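Local coordinates for protein sifA (Salmonella typhimurium, PDB 3CXB) that is a secreted effector required for endosomal tubulation and formation of Salmonella-induced filaments in host cells, and interacts with host PLEKHM2, at residues 24-29 with 124-129; 95-100 with 109-114. All blocks are in the same frame, centred on the assembly; numbering follows the deposited sequence.

From the N terminus the chain enters helix 25-34, whose first turn is one half of contact 1. It then runs through further helices to strand 84-87 and strand 96-101, where contact 2 begins. Contact 2 closes first, after only eight intervening residues, as the hairpin of strands 96-101 and 108-114. Strand 118-123 follows, and the turn into strand 126-132 closes contact 1 across 94 residues. Contact 2 is therefore nested inside contact 1, with their centres about 14 Å apart. Both involve the same five-stranded antiparallel sheet: contact 2 joins two inner strands, contact 1 ties the N-terminal helix to its edge. Met-124 N and Leu-109 O, 2.9 Å apart, probably link the two by a hydrogen bond.

Contact 1 (24-29 with 124-129); sequences EAWWKV and MGNLYF
The indole of Trp-26 is met on one face by the carboxamide of Asn-126 and at its edge, near the ring plane, by Tyr-128 OH. Asn-126 CG, anti to its own carbonyl carbon and beside the backbone N, lies 3.6 Å above the centre of the indole of Trp-26, with the two planes 44° apart, so the amide leans on the ring without stacking flat. ND2 of Asn-126 dips closest, 3.0 Å from Trp-26 CD2, above the bond shared by the two rings, while Asn-126 OD1 lies toward the benzo side, 3.5 Å from Trp-26 CZ2. A hydrogen bond from Asn-126 ND2 to Val-123 O helps to fix the rotation of this amide. The Tyr-128 ring, in turn, has Trp-26 CB near its plane, 4.0 Å from Tyr-128 CE2, and the backbone O of Asn-126 lies in its plane, at the edge. Tyr-128 OH lies 3.4 Å from Trp-26 CB and also nears Trp-26 CD1. Val-123 and Asn-126 flank the tight turn of a beta hairpin, strands 118-123 and 126-132; positive phi at Met-124 (67°) and Gly-125 (101°) is consistent with a type I' turn. Just beyond, Tyr-128 and Phe-129 both face Cys-121 in a classic beta bulge on this edge strand. From the turn, Met-124 brings CB obliquely to the benzo part of the indole, 3.8 Å from Trp-26 CE3. With CG anti to the carbonyl carbon, Met-124 CG comes 4.2 Å from Val-29 CG1; beyond it the chain bends. Trp-26 and Val-29 thus lie on the helix side turned to the hairpin, and the two segments bury 306 Å² in total. Glu-24 occupies the N-cap, its O accepting from Lys-28 N, whereas Trp-27 leads elsewhere, stacking on Phe-55 and touching Leu-50 of helix 42-54.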
ATOM      1  N   GLU A  24     -27.316  10.757  -0.675  1.00 84.00           N
ATOM      2  CA  GLU A  24     -27.135  12.199  -0.791  1.00 75.08           C
ATOM      3  C   GLU A  24     -27.492  12.670  -2.191  1.00 66.29           C
ATOM      4  O   GLU A  24     -27.519  11.885  -3.139  1.00 65.06           O
ATOM      5  CB  GLU A  24     -25.684  12.590  -0.492  1.00 77.66           C
ATOM      6  CG  GLU A  24     -25.174  12.187   0.890  1.00 81.35           C
ATOM      7  CD  GLU A  24     -25.878  12.911   2.028  1.00 82.58           C
ATOM      8  OE1 GLU A  24     -25.562  12.631   3.202  1.00 83.31           O
ATOM      9  OE2 GLU A  24     -26.748  13.762   1.755  1.00 83.09           O
ATOM     10  N   ALA A  25     -27.752  13.962  -2.322  1.00 58.18           N
ATOM     11  CA  ALA A  25     -28.103  14.506  -3.612  1.00 52.37           C
ATOM     12  C   ALA A  25     -27.010  14.171  -4.610  1.00 51.49           C
ATOM     13  O   ALA A  25     -27.274  13.523  -5.617  1.00 52.31           O
ATOM     14  CB  ALA A  25     -28.296  15.992  -3.523  1.00 49.13           C
ATOM     15  N   TRP A  26     -25.777  14.586  -4.342  1.00 50.63           N
ATOM     16  CA  TRP A  26     -24.714  14.274  -5.290  1.00 50.00           C
ATOM     17  C   TRP A  26     -24.412  12.769  -5.403  1.00 49.99           C
ATOM     18  O   TRP A  26     -23.840  12.322  -6.393  1.00 49.73           O
ATOM     19  CB  TRP A  26     -23.456  15.062  -4.952  1.00 47.90           C
ATOM     20  CG  TRP A  26     -23.649  16.533  -5.135  1.00 48.26           C
ATOM     21  CD1 TRP A  26     -23.674  17.483  -4.156  1.00 47.94           C
ATOM     22  CD2 TRP A  26     -23.864  17.226  -6.370  1.00 48.26           C
ATOM     23  NE1 TRP A  26     -23.891  18.726  -4.703  1.00 46.86           N
ATOM     24  CE2 TRP A  26     -24.012  18.598  -6.060  1.00 47.94           C
ATOM     25  CE3 TRP A  26     -23.946  16.824  -7.709  1.00 49.28           C
ATOM     26  CZ2 TRP A  26     -24.237  19.570  -7.045  1.00 47.58           C
ATOM     27  CZ3 TRP A  26     -24.172  17.798  -8.692  1.00 48.18           C
ATOM     28  CH2 TRP A  26     -24.314  19.151  -8.350  1.00 47.04           C
ATOM     29  N   TRP A  27     -24.801  11.977  -4.411  1.00 50.22           N
ATOM     30  CA  TRP A  27     -24.560  10.544  -4.489  1.00 50.62           C
ATOM     31  C   TRP A  27     -25.538   9.935  -5.508  1.00 51.65           C
ATOM     32  O   TRP A  27     -25.121   9.199  -6.415  1.00 51.63           O
ATOM     33  CB  TRP A  27     -24.745   9.907  -3.108  1.00 51.09           C
ATOM     34  CG  TRP A  27     -24.386   8.450  -3.029  1.00 53.19           C
ATOM     35  CD1 TRP A  27     -23.930   7.656  -4.042  1.00 54.65           C
ATOM     36  CD2 TRP A  27     -24.509   7.597  -1.881  1.00 53.29           C
ATOM     37  NE1 TRP A  27     -23.770   6.362  -3.603  1.00 54.96           N
ATOM     38  CE2 TRP A  27     -24.120   6.300  -2.279  1.00 55.03           C
ATOM     39  CE3 TRP A  27     -24.909   7.802  -0.556  1.00 52.52           C
ATOM     40  CZ2 TRP A  27     -24.127   5.210  -1.395  1.00 55.06           C
ATOM     41  CZ3 TRP A  27     -24.913   6.714   0.322  1.00 52.16           C
ATOM     42  CH2 TRP A  27     -24.526   5.441  -0.102  1.00 52.13           C
ATOM     43  N   LYS A  28     -26.829  10.250  -5.375  1.00 51.21           N
ATOM     44  CA  LYS A  28     -27.840   9.726  -6.302  1.00 50.83           C
ATOM     45  C   LYS A  28     -27.559  10.121  -7.750  1.00 51.81           C
ATOM     46  O   LYS A  28     -27.832   9.357  -8.676  1.00 53.08           O
ATOM     47  CB  LYS A  28     -29.247  10.204  -5.926  1.00 50.56           C
ATOM     48  CG  LYS A  28     -29.810   9.509  -4.732  1.00 48.64           C
ATOM     49  CD  LYS A  28     -31.186  10.012  -4.410  1.00 47.52           C
ATOM     50  CE  LYS A  28     -31.670   9.427  -3.080  1.00 48.31           C
ATOM     51  NZ  LYS A  28     -33.051   9.872  -2.715  1.00 48.29           N
ATOM     52  N   VAL A  29     -27.021  11.318  -7.941  1.00 50.06           N
ATOM     53  CA  VAL A  29     -26.696  11.770  -9.276  1.00 48.02           C
ATOM     54  C   VAL A  29     -25.458  11.015  -9.767  1.00 47.29           C
ATOM     55  O   VAL A  29     -25.347  10.692 -10.945  1.00 47.92           O
ATOM     56  CB  VAL A  29     -26.451  13.313  -9.304  1.00 50.46           C
ATOM     57  CG1 VAL A  29     -25.453  13.690  -8.263  1.00 54.47           C
ATOM     58  CG2 VAL A  29     -25.946  13.757 -10.663  1.00 49.79           C
ATOM     59  N   MET A 124     -18.727  15.017  -9.197  1.00 57.13           N
ATOM     60  CA  MET A 124     -19.486  15.739 -10.217  1.00 57.36           C
ATOM     61  C   MET A 124     -18.992  17.171 -10.297  1.00 55.65           C
ATOM     62  O   MET A 124     -19.698  18.055 -10.771  1.00 55.88           O
ATOM     63  CB  MET A 124     -20.989  15.730  -9.895  1.00 60.53           C
ATOM     64  CG  MET A 124     -21.630  14.333  -9.790  1.00 64.47           C
ATOM     65  SD  MET A 124     -21.236  13.241 -11.184  1.00 66.10           S
ATOM     66  CE  MET A 124     -21.818  14.280 -12.555  1.00 69.71           C
ATOM     67  N   GLY A 125     -17.770  17.387  -9.819  1.00 56.13           N
ATOM     68  CA  GLY A 125     -17.170  18.708  -9.840  1.00 53.40           C
ATOM     69  C   GLY A 125     -17.240  19.387  -8.490  1.00 52.92           C
ATOM     70  O   GLY A 125     -16.692  20.466  -8.330  1.00 55.58           O
ATOM     71  N   ASN A 126     -17.903  18.764  -7.519  1.00 49.44           N
ATOM     72  CA  ASN A 126     -18.042  19.339  -6.177  1.00 46.60           C
ATOM     73  C   ASN A 126     -16.927  18.894  -5.234  1.00 44.60           C
ATOM     74  O   ASN A 126     -16.615  17.712  -5.144  1.00 44.13           O
ATOM     75  CB  ASN A 126     -19.391  18.934  -5.601  1.00 45.81           C
ATOM     76  CG  ASN A 126     -20.522  19.273  -6.533  1.00 46.04           C
ATOM     77  OD1 ASN A 126     -20.828  20.447  -6.744  1.00 43.35           O
ATOM     78  ND2 ASN A 126     -21.137  18.248  -7.124  1.00 46.14           N
ATOM     79  N   LEU A 127     -16.322  19.831  -4.520  1.00 41.43           N
ATOM     80  CA  LEU A 127     -15.238  19.461  -3.620  1.00 39.59           C
ATOM     81  C   LEU A 127     -15.879  18.792  -2.434  1.00 39.15           C
ATOM     82  O   LEU A 127     -16.662  19.423  -1.737  1.00 42.24           O
ATOM     83  CB  LEU A 127     -14.475  20.706  -3.198  1.00 36.80           C
ATOM     84  CG  LEU A 127     -13.505  20.593  -2.033  1.00 37.17           C
ATOM     85  CD1 LEU A 127     -12.476  19.525  -2.308  1.00 36.67           C
ATOM     86  CD2 LEU A 127     -12.851  21.945  -1.808  1.00 35.41           C
ATOM     87  N   TYR A 128     -15.598  17.514  -2.204  1.00 37.09           N
ATOM     88  CA  TYR A 128     -16.234  16.859  -1.065  1.00 36.26           C
ATOM     89  C   TYR A 128     -15.368  16.850   0.169  1.00 34.02           C
ATOM     90  O   TYR A 128     -15.873  16.702   1.278  1.00 33.21           O
ATOM     91  CB  TYR A 128     -16.667  15.422  -1.405  1.00 38.49           C
ATOM     92  CG  TYR A 128     -18.178  15.249  -1.520  1.00 38.92           C
ATOM     93  CD1 TYR A 128     -18.923  14.702  -0.469  1.00 39.08           C
ATOM     94  CD2 TYR A 128     -18.868  15.731  -2.639  1.00 38.49           C
ATOM     95  CE1 TYR A 128     -20.332  14.656  -0.533  1.00 40.54           C
ATOM     96  CE2 TYR A 128     -20.257  15.689  -2.708  1.00 38.29           C
ATOM     97  CZ  TYR A 128     -20.986  15.160  -1.660  1.00 40.21           C
ATOM     98  OH  TYR A 128     -22.358  15.174  -1.746  1.00 39.70           O
ATOM     99  N   PHE A 129     -14.061  16.967  -0.018  1.00 32.45           N
ATOM    100  CA  PHE A 129     -13.158  17.015   1.122  1.00 30.90           C
ATOM    101  C   PHE A 129     -11.702  17.203   0.778  1.00 31.38           C
ATOM    102  O   PHE A 129     -11.239  16.800  -0.286  1.00 31.96           O
ATOM    103  CB  PHE A 129     -13.308  15.773   2.024  1.00 27.52           C
ATOM    104  CG  PHE A 129     -12.833  14.485   1.417  1.00 26.34           C
ATOM    105  CD1 PHE A 129     -13.724  13.421   1.252  1.00 27.09           C
ATOM    106  CD2 PHE A 129     -11.498  14.300   1.056  1.00 27.76           C
ATOM    107  CE1 PHE A 129     -13.299  12.189   0.738  1.00 25.56           C
ATOM    108  CE2 PHE A 129     -11.062  13.074   0.542  1.00 26.90           C
ATOM    109  CZ  PHE A 129     -11.971  12.015   0.383  1.00 26.69           C
TER

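Contact 2 (95-100 with 109-114); sequences TIILRI and LLRITQ
Arg-111 leaves its strand with CG anti to the backbone N (chi1 -177°) and stays extended as far as NE. CB rises from the sheet face that also carries Ile-97, Arg-99 and Thr-113, and Arg-111 CG passes 4.2 Å from Ile-97 CG2. NE has a long, weak ion pair with Glu-122. A turn at chi4 (69°) then lays the guanidinium against Ile-97: Ile-97 CG2 sits 3.7 Å above the plane of the Arg-111 guanidinium, offset toward the rim, and Ile-97 CD1 is near CZ and NH1 of Arg-111. NH2 forms a salt bridge to Glu-108. The same carboxylate oxygen takes Arg-99 NH2, which probably offsets repulsion between Arg-99 NH2 and Arg-111 NH2, 5.0 Å apart. Beneath lies an antiparallel hairpin, its strands at 169°, with paired hydrogen bonds between Ile-96 and Gln-114 and between Leu-98 and Ile-112. Ile-100 N still donates to Leu-110 O, but Ile-100 O is shared in a classic beta bulge, accepting from Leu-109 N at 2.8 Å and weakly from Leu-110 N. On the other face Ile-100 CD1 packs 3.5 Å from Leu-110 CD2, and Leu-98 and Ile-112 meet helix 62-75 through Phe-69 and Leu-65.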
ATOM      1  N   THR A  95       2.595  15.153  -7.463  1.00 53.66           N
ATOM      2  CA  THR A  95       1.161  14.971  -7.373  1.00 52.92           C
ATOM      3  C   THR A  95       0.650  13.826  -8.264  1.00 51.97           C
ATOM      4  O   THR A  95       1.306  13.436  -9.242  1.00 50.33           O
ATOM      5  CB  THR A  95       0.451  16.303  -7.733  1.00 50.85           C
ATOM      6  OG1 THR A  95      -0.897  16.052  -8.155  1.00 51.83           O
ATOM      7  CG2 THR A  95       1.200  17.007  -8.844  1.00 55.93           C
ATOM      8  N   ILE A  96      -0.500  13.260  -7.892  1.00 49.37           N
ATOM      9  CA  ILE A  96      -1.125  12.196  -8.672  1.00 47.49           C
ATOM     10  C   ILE A  96      -2.642  12.316  -8.560  1.00 45.80           C
ATOM     11  O   ILE A  96      -3.175  12.683  -7.510  1.00 45.08           O
ATOM     12  CB  ILE A  96      -0.643  10.785  -8.241  1.00 43.04           C
ATOM     13  CG1 ILE A  96      -1.323   9.730  -9.113  1.00 41.46           C
ATOM     14  CG2 ILE A  96      -0.903  10.566  -6.787  1.00 40.25           C
ATOM     15  CD1 ILE A  96      -0.653   8.392  -9.086  1.00 42.39           C
ATOM     16  N   ILE A  97      -3.335  12.020  -9.654  1.00 45.45           N
ATOM     17  CA  ILE A  97      -4.788  12.129  -9.706  1.00 45.92           C
ATOM     18  C   ILE A  97      -5.429  10.837 -10.186  1.00 44.25           C
ATOM     19  O   ILE A  97      -4.884  10.158 -11.048  1.00 46.99           O
ATOM     20  CB  ILE A  97      -5.181  13.233 -10.680  1.00 46.52           C
ATOM     21  CG1 ILE A  97      -4.361  14.481 -10.376  1.00 49.80           C
ATOM     22  CG2 ILE A  97      -6.648  13.526 -10.578  1.00 44.64           C
ATOM     23  CD1 ILE A  97      -4.608  15.611 -11.334  1.00 51.49           C
ATOM     24  N   LEU A  98      -6.581  10.494  -9.625  1.00 43.41           N
ATOM     25  CA  LEU A  98      -7.295   9.286 -10.024  1.00 42.43           C
ATOM     26  C   LEU A  98      -8.652   9.838 -10.341  1.00 41.09           C
ATOM     27  O   LEU A  98      -9.104  10.750  -9.662  1.00 36.59           O
ATOM     28  CB  LEU A  98      -7.411   8.285  -8.863  1.00 44.33           C
ATOM     29  CG  LEU A  98      -6.141   7.994  -8.052  1.00 44.59           C
ATOM     30  CD1 LEU A  98      -6.443   6.976  -6.990  1.00 48.26           C
ATOM     31  CD2 LEU A  98      -5.053   7.473  -8.938  1.00 45.06           C
ATOM     32  N   ARG A  99      -9.307   9.298 -11.357  1.00 41.03           N
ATOM     33  CA  ARG A  99     -10.609   9.814 -11.715  1.00 43.85           C
ATOM     34  C   ARG A  99     -11.468   8.865 -12.523  1.00 41.61           C
ATOM     35  O   ARG A  99     -10.975   7.926 -13.131  1.00 43.18           O
ATOM     36  CB  ARG A  99     -10.428  11.109 -12.487  1.00 49.36           C
ATOM     37  CG  ARG A  99      -9.402  10.989 -13.578  1.00 58.26           C
ATOM     38  CD  ARG A  99      -9.278  12.284 -14.358  1.00 68.85           C
ATOM     39  NE  ARG A  99      -8.333  12.135 -15.464  1.00 78.27           N
ATOM     40  CZ  ARG A  99      -8.207  12.993 -16.470  1.00 82.23           C
ATOM     41  NH1 ARG A  99      -7.316  12.752 -17.421  1.00 84.00           N
ATOM     42  NH2 ARG A  99      -8.970  14.083 -16.527  1.00 85.67           N
ATOM     43  N   ILE A 100     -12.766   9.132 -12.523  1.00 39.76           N
ATOM     44  CA  ILE A 100     -13.720   8.338 -13.263  1.00 41.27           C
ATOM     45  C   ILE A 100     -14.356   9.309 -14.243  1.00 46.04           C
ATOM     46  O   ILE A 100     -15.026  10.250 -13.812  1.00 44.95           O
ATOM     47  CB  ILE A 100     -14.833   7.793 -12.337  1.00 38.72           C
ATOM     48  CG1 ILE A 100     -14.222   6.975 -11.193  1.00 35.62           C
ATOM     49  CG2 ILE A 100     -15.810   6.932 -13.139  1.00 35.83           C
ATOM     50  CD1 ILE A 100     -15.247   6.427 -10.215  1.00 25.85           C
ATOM     51  N   LEU A 109     -16.437  12.658 -13.493  1.00 66.40           N
ATOM     52  CA  LEU A 109     -17.477  12.168 -12.596  1.00 57.13           C
ATOM     53  C   LEU A 109     -16.995  12.132 -11.137  1.00 52.80           C
ATOM     54  O   LEU A 109     -17.748  12.448 -10.200  1.00 50.12           O
ATOM     55  CB  LEU A 109     -17.909  10.769 -13.037  1.00 56.35           C
ATOM     56  CG  LEU A 109     -18.665  10.670 -14.371  1.00 55.08           C
ATOM     57  CD1 LEU A 109     -19.001   9.230 -14.632  1.00 54.26           C
ATOM     58  CD2 LEU A 109     -19.949  11.518 -14.341  1.00 56.61           C
ATOM     59  N   LEU A 110     -15.735  11.753 -10.960  1.00 45.76           N
ATOM     60  CA  LEU A 110     -15.119  11.669  -9.644  1.00 41.16           C
ATOM     61  C   LEU A 110     -13.652  11.988  -9.819  1.00 38.99           C
ATOM     62  O   LEU A 110     -12.977  11.414 -10.663  1.00 39.59           O
ATOM     63  CB  LEU A 110     -15.291  10.257  -9.076  1.00 41.46           C
ATOM     64  CG  LEU A 110     -14.753   9.931  -7.679  1.00 39.87           C
ATOM     65  CD1 LEU A 110     -15.595  10.650  -6.639  1.00 39.46           C
ATOM     66  CD2 LEU A 110     -14.790   8.433  -7.443  1.00 35.73           C
ATOM     67  N   ARG A 111     -13.156  12.914  -9.019  1.00 38.95           N
ATOM     68  CA  ARG A 111     -11.766  13.322  -9.122  1.00 37.72           C
ATOM     69  C   ARG A 111     -11.074  13.179  -7.775  1.00 34.30           C
ATOM     70  O   ARG A 111     -11.576  13.651  -6.766  1.00 33.54           O
ATOM     71  CB  ARG A 111     -11.718  14.781  -9.569  1.00 43.62           C
ATOM     72  CG  ARG A 111     -10.327  15.348  -9.789  1.00 48.57           C
ATOM     73  CD  ARG A 111     -10.407  16.848 -10.085  1.00 54.79           C
ATOM     74  NE  ARG A 111      -9.079  17.454 -10.137  1.00 61.15           N
ATOM     75  CZ  ARG A 111      -8.188  17.208 -11.090  1.00 63.20           C
ATOM     76  NH1 ARG A 111      -6.995  17.792 -11.058  1.00 65.91           N
ATOM     77  NH2 ARG A 111      -8.501  16.393 -12.088  1.00 63.37           N
ATOM     78  N   ILE A 112      -9.917  12.532  -7.758  1.00 32.18           N
ATOM     79  CA  ILE A 112      -9.157  12.354  -6.526  1.00 33.05           C
ATOM     80  C   ILE A 112      -7.759  12.859  -6.790  1.00 32.54           C
ATOM     81  O   ILE A 112      -7.077  12.360  -7.692  1.00 35.78           O
ATOM     82  CB  ILE A 112      -9.024  10.873  -6.126  1.00 29.37           C
ATOM     83  CG1 ILE A 112     -10.368  10.318  -5.641  1.00 31.40           C
ATOM     84  CG2 ILE A 112      -7.984  10.731  -5.038  1.00 27.49           C
ATOM     85  CD1 ILE A 112     -10.361   8.787  -5.435  1.00 26.07           C
ATOM     86  N   THR A 113      -7.313  13.850  -6.028  1.00 34.75           N
ATOM     87  CA  THR A 113      -5.958  14.336  -6.246  1.00 38.97           C
ATOM     88  C   THR A 113      -5.189  14.079  -4.970  1.00 36.92           C
ATOM     89  O   THR A 113      -5.757  14.112  -3.880  1.00 37.58           O
ATOM     90  CB  THR A 113      -5.951  15.831  -6.579  1.00 39.57           C
ATOM     91  OG1 THR A 113      -6.327  16.569  -5.414  1.00 42.87           O
ATOM     92  CG2 THR A 113      -6.959  16.134  -7.709  1.00 38.22           C
ATOM     93  N   GLN A 114      -3.908  13.771  -5.110  1.00 38.18           N
ATOM     94  CA  GLN A 114      -3.082  13.510  -3.947  1.00 40.31           C
ATOM     95  C   GLN A 114      -1.766  14.234  -4.125  1.00 41.32           C
ATOM     96  O   GLN A 114      -0.976  13.933  -5.018  1.00 40.17           O
ATOM     97  CB  GLN A 114      -2.842  12.002  -3.753  1.00 38.79           C
ATOM     98  CG  GLN A 114      -4.080  11.128  -3.954  1.00 38.58           C
ATOM     99  CD  GLN A 114      -3.922   9.725  -3.381  1.00 38.82           C
ATOM    100  OE1 GLN A 114      -2.807   9.186  -3.261  1.00 40.27           O
ATOM    101  NE2 GLN A 114      -5.043   9.119  -3.035  1.00 35.08           N
TER